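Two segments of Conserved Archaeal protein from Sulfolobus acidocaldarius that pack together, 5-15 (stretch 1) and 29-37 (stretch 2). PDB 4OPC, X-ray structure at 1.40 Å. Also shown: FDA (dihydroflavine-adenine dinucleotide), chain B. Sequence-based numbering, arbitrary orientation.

Stretch 1 5-15: LKYDVLIIGGG
Stretch 2 (29-37) GLKILLVDS

Residues 9-12 and 32-35 form neighbouring parallel strands, their axes 14° apart in direction and 4.7 Å at closest approach, with phi between -134 and -106° and psi between 105 and 150°. The register pairs Val-9 with Ile-32, Leu-10 with Leu-33, Ile-11 with Leu-34 and Ile-12 with Val-35, at CA-CA separations of 4.9, 5.0, 4.5 and 5.3 Å. The hydrogen-bond ladder alternates: Leu-33 N to Val-9 O (3.0 Å), Ile-11 N to Leu-33 O (2.8 Å), Val-35 N to Ile-11 O (3.0 Å) and Gly-13 N to Val-35 O (2.8 Å). At its start Lys-31 O accepts from Asp-8 N (2.8 Å) and, weakly, from Val-9 N (3.3 Å). Asp-8 (phi/psi -78/-48, chi1 m) returns a nearly straight bond, Lys-31 N to Asp-8 OD2 (2.8 Å).

One sheet face carries Val-9 (t), Ile-11 (m, t), Ile-32 (m, t) and Leu-34 (t, t); Ile-11 CG2 lies 3.7 Å from Leu-34 CD1, and Ile-11 CD1 3.8 Å from Ile-32 CG2. Leu-10 and Leu-33 (both t, p), Ile-12 (m, t) and Val-35 (m) occupy the other, where Leu-10 CD1 meets Leu-33 CD2 at 3.9 Å. All eight are buried, as suits apolar chains. The Tyr-7 ring (m, chi2 78°) is sandwiched between Leu-33 CB, 3.9 Å from its centroid, and Lys-31 CE, 3.8 Å from it on the opposite face; the extended Lys-31 chain (t, t, t, p) supplies methylenes for this packing.

Beyond the strands, Gly-13 (110/136) adopts angles that call for glycine, and a CB there would also clash with FDA O4B. Gly-14 (-124/30) leaves room for Leu-34 CD2, 3.9 Å from Gly-14 CA. Asp-36 (chi1 t, chi2 -72°) accepts through OD2 from Gly-14 N (2.7 Å) and FDA O3B (2.6 Å), and through OD1 from FDA O2B (2.7 Å), tying the turn to the cofactor ribose. The contact buries 819 Å², both sides summed.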

ATOM      1  N   LEU A   5     -24.772   2.881 -21.306  1.00 30.30           N
ATOM      2  CA  LEU A   5     -24.260   4.249 -21.230  1.00 25.35           C
ATOM      3  C   LEU A   5     -22.812   4.315 -21.703  1.00 23.96           C
ATOM      4  O   LEU A   5     -22.059   3.369 -21.506  1.00 24.91           O
ATOM      5  CB  LEU A   5     -24.367   4.756 -19.796  1.00 25.91           C
ATOM      6  CG  LEU A   5     -25.781   4.663 -19.219  1.00 28.07           C
ATOM      7  CD1 LEU A   5     -25.770   4.956 -17.730  1.00 35.35           C
ATOM      8  CD2 LEU A   5     -26.721   5.613 -19.946  1.00 30.89           C
ATOM      9  N   LYS A   6     -22.421   5.433 -22.313  1.00 28.45           N
ATOM     10  CA  LYS A   6     -21.074   5.596 -22.869  1.00 22.12           C
ATOM     11  C   LYS A   6     -20.248   6.616 -22.096  1.00 23.84           C
ATOM     12  O   LYS A   6     -20.588   7.800 -22.065  1.00 25.30           O
ATOM     13  CB  LYS A   6     -21.156   6.027 -24.336  1.00 26.79           C
ATOM     14  CG  LYS A   6     -21.887   5.047 -25.231  1.00 31.80           C
ATOM     15  CD  LYS A   6     -20.958   3.973 -25.761  1.00 42.94           C
ATOM     16  CE  LYS A   6     -21.682   3.082 -26.760  1.00 58.47           C
ATOM     17  NZ  LYS A   6     -22.354   3.880 -27.826  1.00 62.48           N
ATOM     18  N   TYR A   7     -19.154   6.155 -21.495  1.00 18.44           N
ATOM     19  CA  TYR A   7     -18.251   7.006 -20.733  1.00 17.52           C
ATOM     20  C   TYR A   7     -16.846   6.929 -21.314  1.00 18.77           C
ATOM     21  O   TYR A   7     -16.514   6.005 -22.052  1.00 19.17           O
ATOM     22  CB  TYR A   7     -18.227   6.592 -19.250  1.00 16.12           C
ATOM     23  CG  TYR A   7     -19.454   7.061 -18.500  1.00 17.26           C
ATOM     24  CD1 TYR A   7     -20.658   6.394 -18.621  1.00 21.09           C
ATOM     25  CD2 TYR A   7     -19.404   8.182 -17.682  1.00 17.94           C
ATOM     26  CE1 TYR A   7     -21.794   6.833 -17.959  1.00 23.64           C
ATOM     27  CE2 TYR A   7     -20.537   8.631 -17.016  1.00 16.82           C
ATOM     28  CZ  TYR A   7     -21.721   7.946 -17.145  1.00 19.13           C
ATOM     29  OH  TYR A   7     -22.864   8.378 -16.497  1.00 23.85           O
ATOM     30  N   ASP A   8     -16.023   7.920 -21.004  1.00 16.06           N
ATOM     31  CA  ASP A   8     -14.630   7.859 -21.405  1.00 17.23           C
ATOM     32  C   ASP A   8     -13.864   6.933 -20.472  1.00 15.64           C
ATOM     33  O   ASP A   8     -13.115   6.061 -20.932  1.00 15.34           O
ATOM     34  CB  ASP A   8     -14.008   9.247 -21.390  1.00 17.73           C
ATOM     35  CG  ASP A   8     -14.580  10.132 -22.462  1.00 19.47           C
ATOM     36  OD1 ASP A   8     -14.820   9.637 -23.594  1.00 21.90           O
ATOM     37  OD2 ASP A   8     -14.804  11.329 -22.184  1.00 21.89           O
ATOM     38  N   VAL A   9     -14.058   7.125 -19.167  1.00 13.57           N
ATOM     39  CA  VAL A   9     -13.348   6.368 -18.138  1.00 12.49           C
ATOM     40  C   VAL A   9     -14.337   5.902 -17.077  1.00 12.97           C
ATOM     41  O   VAL A   9     -15.218   6.673 -16.660  1.00 14.53           O
ATOM     42  CB  VAL A   9     -12.265   7.248 -17.449  1.00 14.46           C
ATOM     43  CG1 VAL A   9     -11.527   6.470 -16.374  1.00 15.89           C
ATOM     44  CG2 VAL A   9     -11.291   7.789 -18.484  1.00 17.58           C
ATOM     45  N   LEU A  10     -14.199   4.649 -16.641  1.00 11.79           N
ATOM     46  CA  LEU A  10     -14.930   4.124 -15.493  1.00 12.16           C
ATOM     47  C   LEU A  10     -13.938   3.763 -14.396  1.00 10.69           C
ATOM     48  O   LEU A  10     -13.032   2.952 -14.625  1.00 12.99           O
ATOM     49  CB  LEU A  10     -15.730   2.887 -15.891  1.00 13.50           C
ATOM     50  CG  LEU A  10     -16.337   2.072 -14.746  1.00 12.17           C
ATOM     51  CD1 LEU A  10     -17.399   2.872 -13.992  1.00 14.25           C
ATOM     52  CD2 LEU A  10     -16.920   0.787 -15.290  1.00 14.93           C
ATOM     53  N   ILE A  11     -14.109   4.353 -13.215  1.00 10.58           N
ATOM     54  CA  ILE A  11     -13.236   4.061 -12.071  1.00 11.02           C
ATOM     55  C   ILE A  11     -14.030   3.209 -11.112  1.00 12.71           C
ATOM     56  O   ILE A  11     -15.133   3.589 -10.699  1.00 12.08           O
ATOM     57  CB  ILE A  11     -12.754   5.348 -11.369  1.00 12.81           C
ATOM     58  CG1 ILE A  11     -12.041   6.257 -12.372  1.00 13.62           C
ATOM     59  CG2 ILE A  11     -11.837   5.006 -10.181  1.00 12.36           C
ATOM     60  CD1 ILE A  11     -11.839   7.696 -11.876  1.00 14.64           C
ATOM     61  N   ILE A  12     -13.488   2.038 -10.790  1.00 11.02           N
ATOM     62  CA  ILE A  12     -14.175   1.096  -9.918  1.00 12.13           C
ATOM     63  C   ILE A  12     -13.481   1.087  -8.572  1.00 11.27           C
ATOM     64  O   ILE A  12     -12.378   0.539  -8.427  1.00 11.94           O
ATOM     65  CB  ILE A  12     -14.205  -0.315 -10.502  1.00 11.41           C
ATOM     66  CG1 ILE A  12     -14.769  -0.304 -11.929  1.00 12.59           C
ATOM     67  CG2 ILE A  12     -15.018  -1.233  -9.606  1.00 11.35           C
ATOM     68  CD1 ILE A  12     -14.716  -1.665 -12.599  1.00 14.71           C
ATOM     69  N   GLY A  13     -14.126   1.731  -7.604  1.00 10.88           N
ATOM     70  CA  GLY A  13     -13.596   1.892  -6.261  1.00 11.71           C
ATOM     71  C   GLY A  13     -13.224   3.334  -6.000  1.00 11.84           C
ATOM     72  O   GLY A  13     -12.615   4.000  -6.844  1.00 13.04           O
ATOM     73  N   GLY A  14     -13.587   3.819  -4.821  1.00 11.13           N
ATOM     74  CA  GLY A  14     -13.384   5.211  -4.474  1.00 13.40           C
ATOM     75  C   GLY A  14     -12.587   5.449  -3.203  1.00 12.50           C
ATOM     76  O   GLY A  14     -12.814   6.452  -2.537  1.00 14.34           O
ATOM     77  N   GLY A  15     -11.673   4.534  -2.868  1.00 11.98           N
ATOM     78  CA  GLY A  15     -10.748   4.755  -1.762  1.00 12.93           C
ATOM     79  C   GLY A  15      -9.658   5.724  -2.174  1.00 11.55           C
ATOM     80  O   GLY A  15      -9.836   6.474  -3.126  1.00 12.94           O
ATOM     81  N   GLY A  29     -12.580  17.810 -19.233  1.00 21.45           N
ATOM     82  CA  GLY A  29     -13.570  17.639 -20.282  1.00 23.82           C
ATOM     83  C   GLY A  29     -13.863  16.187 -20.625  1.00 23.91           C
ATOM     84  O   GLY A  29     -14.555  15.911 -21.607  1.00 25.56           O
ATOM     85  N   LEU A  30     -13.334  15.259 -19.833  1.00 20.08           N
ATOM     86  CA  LEU A  30     -13.643  13.843 -20.003  1.00 18.16           C
ATOM     87  C   LEU A  30     -14.951  13.496 -19.302  1.00 18.33           C
ATOM     88  O   LEU A  30     -15.346  14.156 -18.342  1.00 21.97           O
ATOM     89  CB  LEU A  30     -12.523  12.967 -19.436  1.00 19.57           C
ATOM     90  CG  LEU A  30     -11.167  12.997 -20.148  1.00 21.35           C
ATOM     91  CD1 LEU A  30     -10.161  12.192 -19.350  1.00 22.44           C
ATOM     92  CD2 LEU A  30     -11.269  12.461 -21.569  1.00 24.93           C
ATOM     93  N   LYS A  31     -15.636  12.477 -19.806  1.00 17.46           N
ATOM     94  CA  LYS A  31     -16.841  11.974 -19.150  1.00 17.10           C
ATOM     95  C   LYS A  31     -16.431  10.776 -18.304  1.00 16.94           C
ATOM     96  O   LYS A  31     -16.092   9.715 -18.834  1.00 18.17           O
ATOM     97  CB  LYS A  31     -17.905  11.573 -20.177  1.00 20.83           C
ATOM     98  CG  LYS A  31     -19.259  11.263 -19.557  1.00 24.39           C
ATOM     99  CD  LYS A  31     -20.290  10.883 -20.604  1.00 27.38           C
ATOM    100  CE  LYS A  31     -21.607  10.508 -19.946  1.00 30.77           C
ATOM    101  NZ  LYS A  31     -22.146  11.624 -19.112  1.00 33.20           N
ATOM    102  N   ILE A  32     -16.428  10.963 -16.989  1.00 15.67           N
ATOM    103  CA  ILE A  32     -15.878   9.992 -16.054  1.00 14.57           C
ATOM    104  C   ILE A  32     -16.936   9.575 -15.060  1.00 15.76           C
ATOM    105  O   ILE A  32     -17.659  10.415 -14.528  1.00 15.38           O
ATOM    106  CB  ILE A  32     -14.694  10.595 -15.276  1.00 13.10           C
ATOM    107  CG1 ILE A  32     -13.629  11.124 -16.242  1.00 17.04           C
ATOM    108  CG2 ILE A  32     -14.088   9.571 -14.305  1.00 14.16           C
ATOM    109  CD1 ILE A  32     -12.636  12.085 -15.607  1.00 18.69           C
ATOM    110  N   LEU A  33     -17.029   8.270 -14.826  1.00 14.48           N
ATOM    111  CA  LEU A  33     -17.892   7.727 -13.789  1.00 13.68           C
ATOM    112  C   LEU A  33     -17.048   6.976 -12.777  1.00 13.26           C
ATOM    113  O   LEU A  33     -16.231   6.132 -13.154  1.00 13.18           O
ATOM    114  CB  LEU A  33     -18.908   6.754 -14.393  1.00 15.17           C
ATOM    115  CG  LEU A  33     -19.823   6.034 -13.395  1.00 15.84           C
ATOM    116  CD1 LEU A  33     -20.684   7.022 -12.612  1.00 18.30           C
ATOM    117  CD2 LEU A  33     -20.694   5.008 -14.104  1.00 16.11           C
ATOM    118  N   LEU A  34     -17.248   7.276 -11.500  1.00 12.35           N
ATOM    119  CA  LEU A  34     -16.665   6.449 -10.445  1.00 12.15           C
ATOM    120  C   LEU A  34     -17.789   5.783  -9.676  1.00 10.63           C
ATOM    121  O   LEU A  34     -18.799   6.413  -9.361  1.00 13.18           O
ATOM    122  CB  LEU A  34     -15.787   7.288  -9.508  1.00 13.71           C
ATOM    123  CG  LEU A  34     -15.068   6.593  -8.349  1.00 11.72           C
ATOM    124  CD1 LEU A  34     -13.773   7.331  -8.039  1.00 13.16           C
ATOM    125  CD2 LEU A  34     -15.927   6.525  -7.092  1.00 15.04           C
ATOM    126  N   VAL A  35     -17.607   4.504  -9.367  1.00 11.32           N
ATOM    127  CA  VAL A  35     -18.575   3.769  -8.566  1.00 13.35           C
ATOM    128  C   VAL A  35     -17.905   3.196  -7.323  1.00 10.66           C
ATOM    129  O   VAL A  35     -16.704   2.890  -7.330  1.00 11.78           O
ATOM    130  CB  VAL A  35     -19.238   2.618  -9.364  1.00 12.56           C
ATOM    131  CG1 VAL A  35     -19.979   3.175 -10.592  1.00 14.76           C
ATOM    132  CG2 VAL A  35     -18.221   1.554  -9.776  1.00 13.98           C
ATOM    133  N   ASP A  36     -18.666   3.060  -6.252  1.00 12.58           N
ATOM    134  CA  ASP A  36     -18.195   2.343  -5.082  1.00 12.36           C
ATOM    135  C   ASP A  36     -19.364   1.598  -4.459  1.00 12.94           C
ATOM    136  O   ASP A  36     -20.476   2.133  -4.368  1.00 13.50           O
ATOM    137  CB  ASP A  36     -17.563   3.295  -4.063  1.00 13.48           C
ATOM    138  CG  ASP A  36     -16.694   2.566  -3.059  1.00 12.43           C
ATOM    139  OD1 ASP A  36     -17.248   1.862  -2.192  1.00 14.06           O
ATOM    140  OD2 ASP A  36     -15.449   2.687  -3.151  1.00 12.88           O
ATOM    141  N   SER A  37     -19.117   0.366  -4.023  1.00 13.56           N
ATOM    142  CA  SER A  37     -20.143  -0.455  -3.384  1.00 13.70           C
ATOM    143  C   SER A  37     -20.668   0.136  -2.078  1.00 15.21           C
ATOM    144  O   SER A  37     -21.781  -0.173  -1.670  1.00 16.89           O
ATOM    145  CB  SER A  37     -19.589  -1.847  -3.089  1.00 16.61           C
ATOM    146  OG  SER A  37     -19.209  -2.507  -4.284  1.00 18.45           O
TER
HETATM  147  PA  FDA B 501      -9.511   0.558  -0.495  1.00 11.70           P
HETATM  148  O1A FDA B 501      -9.726  -0.825  -0.016  1.00 12.00           O
HETATM  149  O2A FDA B 501      -9.346   1.649   0.556  1.00 12.71           O
HETATM  150  O5B FDA B 501     -10.721   0.975  -1.427  1.00 11.03           O
HETATM  151  C5B FDA B 501     -11.283   0.035  -2.364  1.00 11.04           C
HETATM  152  C4B FDA B 501     -12.695   0.474  -2.647  1.00 11.70           C
HETATM  153  O4B FDA B 501     -13.236  -0.319  -3.723  1.00 11.74           O
HETATM  154  C3B FDA B 501     -13.666   0.334  -1.469  1.00 12.68           C
HETATM  155  O3B FDA B 501     -14.234   1.595  -1.121  1.00 12.98           O
HETATM  156  C2B FDA B 501     -14.683  -0.718  -1.952  1.00 12.65           C
HETATM  157  O2B FDA B 501     -15.994  -0.474  -1.467  1.00 13.64           O
HETATM  158  C1B FDA B 501     -14.605  -0.554  -3.463  1.00 11.82           C
HETATM  159  N9A FDA B 501     -14.977  -1.705  -4.276  1.00 11.73           N
HETATM  160  C8A FDA B 501     -14.403  -2.953  -4.261  1.00 11.96           C
HETATM  161  N7A FDA B 501     -14.888  -3.773  -5.165  1.00 11.86           N
HETATM  162  C5A FDA B 501     -15.837  -3.008  -5.826  1.00 11.31           C
HETATM  163  C6A FDA B 501     -16.671  -3.280  -6.928  1.00 11.73           C
HETATM  164  N6A FDA B 501     -16.646  -4.424  -7.614  1.00 13.27           N
HETATM  165  N1A FDA B 501     -17.461  -2.283  -7.372  1.00 11.89           N
HETATM  166  C2A FDA B 501     -17.461  -1.119  -6.715  1.00 12.57           C
HETATM  167  N3A FDA B 501     -16.694  -0.734  -5.693  1.00 12.19           N
HETATM  168  C4A FDA B 501     -15.878  -1.724  -5.312  1.00 11.53           C
HETATM  169  N1  FDA B 501      -1.497   2.724   4.785  1.00 10.95           N
HETATM  170  C2  FDA B 501      -0.970   3.947   5.113  1.00 11.33           C
HETATM  171  O2  FDA B 501      -0.565   4.721   4.251  1.00 11.95           O
HETATM  172  N3  FDA B 501      -0.945   4.281   6.442  1.00 11.51           N
HETATM  173  C4  FDA B 501      -1.289   3.478   7.510  1.00 11.85           C
HETATM  174  O4  FDA B 501      -1.344   3.958   8.640  1.00 12.91           O
HETATM  175  C4X FDA B 501      -1.765   2.207   7.121  1.00 11.30           C
HETATM  176  N5  FDA B 501      -2.171   1.333   8.086  1.00 11.23           N
HETATM  177  C5X FDA B 501      -2.940   0.238   7.751  1.00 10.87           C
HETATM  178  C6  FDA B 501      -3.588  -0.497   8.734  1.00 11.82           C
HETATM  179  C7  FDA B 501      -4.439  -1.545   8.418  1.00 11.46           C
HETATM  180  C7M FDA B 501      -5.217  -2.222   9.516  1.00 12.64           C
HETATM  181  C8  FDA B 501      -4.615  -1.907   7.074  1.00 11.22           C
HETATM  182  C8M FDA B 501      -5.589  -2.998   6.694  1.00 13.20           C
HETATM  183  C9  FDA B 501      -3.950  -1.185   6.081  1.00 10.98           C
HETATM  184  C9A FDA B 501      -3.134  -0.106   6.401  1.00 10.94           C
HETATM  185  N10 FDA B 501      -2.479   0.673   5.421  1.00 10.59           N
HETATM  186  C10 FDA B 501      -1.909   1.875   5.780  1.00 11.36           C
HETATM  187  C1' FDA B 501      -2.662   0.406   3.972  1.00 10.80           C
HETATM  188  C2' FDA B 501      -3.736   1.337   3.378  1.00 11.01           C
HETATM  189  O2' FDA B 501      -4.884   1.388   4.230  1.00 11.03           O
HETATM  190  C3' FDA B 501      -4.174   0.834   2.000  1.00 11.05           C
HETATM  191  O3' FDA B 501      -3.008   0.544   1.242  1.00 10.86           O
HETATM  192  C4' FDA B 501      -4.999   1.829   1.172  1.00 11.09           C
HETATM  193  O4' FDA B 501      -6.065   2.392   1.935  1.00 11.32           O
HETATM  194  C5' FDA B 501      -5.543   1.180  -0.080  1.00 10.85           C
HETATM  195  O5' FDA B 501      -6.398   2.105  -0.782  1.00 10.69           O
HETATM  196  P   FDA B 501      -7.230   1.607  -2.042  1.00 10.86           P
HETATM  197  O1P FDA B 501      -7.977   2.776  -2.538  1.00 10.79           O
HETATM  198  O2P FDA B 501      -6.353   0.849  -3.027  1.00 10.79           O
HETATM  199  O3P FDA B 501      -8.225   0.495  -1.464  1.00 10.86           O